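Side-chain contact in streptokinase domain B (Streptococcus dysgalactiae subsp. equisimilis, PDB 1QQR), which belongs to a non-proteolytic plasminogen activator and probably contributes to the protein-protein contacts through which streptokinase switches on plasminogen in fibrinolysis: residues T43-S46 with Q47-L50. Numbering follows the deposited sequence.
Sequences TITS and QELL
Glu48 folds back along the chain to Thr45 and takes its backbone N-H on OE2, with Thr45 N to Glu48 OE2 at 2.8 Å and an N-H...O angle of 160°. The carboxylate accepts through its anti lone pair, the one away from OE1. An extended chain beyond CG carries it that far. In return, Thr45 OG1, set between its own backbone N and carbonyl carbon (chi1 56°), accepts from Glu48 N at 3.4 Å, a straight but weak bond. This reciprocal pair is a capping box: Thr45 is the N-cap of helix 46-60 where strand 43-45 runs into it, and Leu49 N closes on Thr45 O at 3.2 Å. The buried side is mostly apolar. Ile44 CG2 meets Leu49 CD2 at 3.8 Å, the side chains crossing at about a right angle, and both residues also pack on strands 8-18, 33-38 and 111-128 of the main sheet. Ser46, the polar exception, is buried too, its OG hydrogen-bonded to Glu90 OE2 and Phe91 N. Toward solvent the fit is looser: exposed Gln47 lays NE2 3.5 Å from Thr45 CB, while Glu48 OE1 has a long, weak ion pair with Lys36.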
loop_
_atom_site.group_PDB
_atom_site.type_symbol
_atom_site.label_atom_id
_atom_site.label_comp_id
_atom_site.label_asym_id
_atom_site.label_seq_id
_atom_site.Cartn_x
_atom_site.Cartn_y
_atom_site.Cartn_z
ATOM N N THR A 43 11.968 -5.445 6.136
ATOM C CA THR A 43 11.282 -5.895 4.938
ATOM C C THR A 43 9.823 -6.211 5.180
ATOM O O THR A 43 9.411 -6.465 6.302
ATOM C CB THR A 43 11.918 -7.151 4.368
ATOM O OG1 THR A 43 11.886 -8.171 5.371
ATOM C CG2 THR A 43 13.346 -6.875 3.909
ATOM N N ILE A 44 9.064 -6.186 4.092
ATOM C CA ILE A 44 7.637 -6.483 4.073
ATOM C C ILE A 44 7.533 -7.352 2.834
ATOM O O ILE A 44 8.094 -6.991 1.808
ATOM C CB ILE A 44 6.815 -5.206 3.879
ATOM C CG1 ILE A 44 7.069 -4.264 5.049
ATOM C CG2 ILE A 44 5.346 -5.527 3.822
ATOM C CD1 ILE A 44 6.516 -2.899 4.851
ATOM N N THR A 45 6.843 -8.487 2.929
ATOM C CA THR A 45 6.720 -9.396 1.796
ATOM C C THR A 45 5.330 -9.318 1.192
ATOM O O THR A 45 4.380 -8.870 1.851
ATOM C CB THR A 45 6.925 -10.855 2.233
ATOM O OG1 THR A 45 5.989 -11.164 3.276
ATOM C CG2 THR A 45 8.330 -11.069 2.761
ATOM N N SER A 46 5.214 -9.778 -0.053
ATOM C CA SER A 46 3.929 -9.803 -0.745
ATOM C C SER A 46 2.904 -10.670 0.001
ATOM O O SER A 46 1.719 -10.347 0.024
ATOM C CB SER A 46 4.121 -10.313 -2.161
ATOM O OG SER A 46 4.919 -11.475 -2.143
ATOM N N GLN A 47 3.344 -11.745 0.649
ATOM C CA GLN A 47 2.378 -12.571 1.384
ATOM C C GLN A 47 1.751 -11.804 2.539
ATOM O O GLN A 47 0.561 -11.937 2.814
ATOM C CB GLN A 47 3.018 -13.860 1.914
ATOM C CG GLN A 47 3.392 -14.860 0.824
ATOM C CD GLN A 47 4.762 -14.616 0.249
ATOM O OE1 GLN A 47 5.231 -15.381 -0.590
ATOM N NE2 GLN A 47 5.416 -13.551 0.691
ATOM N N GLU A 48 2.556 -11.006 3.223
ATOM C CA GLU A 48 2.051 -10.195 4.322
ATOM C C GLU A 48 1.049 -9.162 3.812
ATOM O O GLU A 48 0.045 -8.891 4.468
ATOM C CB GLU A 48 3.196 -9.464 5.008
ATOM C CG GLU A 48 4.253 -10.403 5.574
ATOM C CD GLU A 48 5.380 -9.649 6.270
ATOM O OE1 GLU A 48 5.502 -9.789 7.507
ATOM O OE2 GLU A 48 6.127 -8.919 5.578
ATOM N N LEU A 49 1.332 -8.580 2.649
ATOM C CA LEU A 49 0.439 -7.569 2.089
ATOM C C LEU A 49 -0.884 -8.226 1.676
ATOM O O LEU A 49 -1.976 -7.664 1.921
ATOM C CB LEU A 49 1.109 -6.853 0.904
ATOM C CG LEU A 49 2.334 -6.008 1.286
ATOM C CD1 LEU A 49 2.905 -5.370 0.035
ATOM C CD2 LEU A 49 1.950 -4.917 2.304
ATOM N N LEU A 50 -0.787 -9.419 1.083
ATOM C CA LEU A 50 -1.988 -10.162 0.697
ATOM C C LEU A 50 -2.842 -10.414 1.931
ATOM O O LEU A 50 -4.061 -10.241 1.887
ATOM C CB LEU A 50 -1.650 -11.518 0.066
ATOM C CG LEU A 50 -2.889 -12.410 -0.171
ATOM C CD1 LEU A 50 -3.710 -11.906 -1.349
ATOM C CD2 LEU A 50 -2.436 -13.806 -0.467
#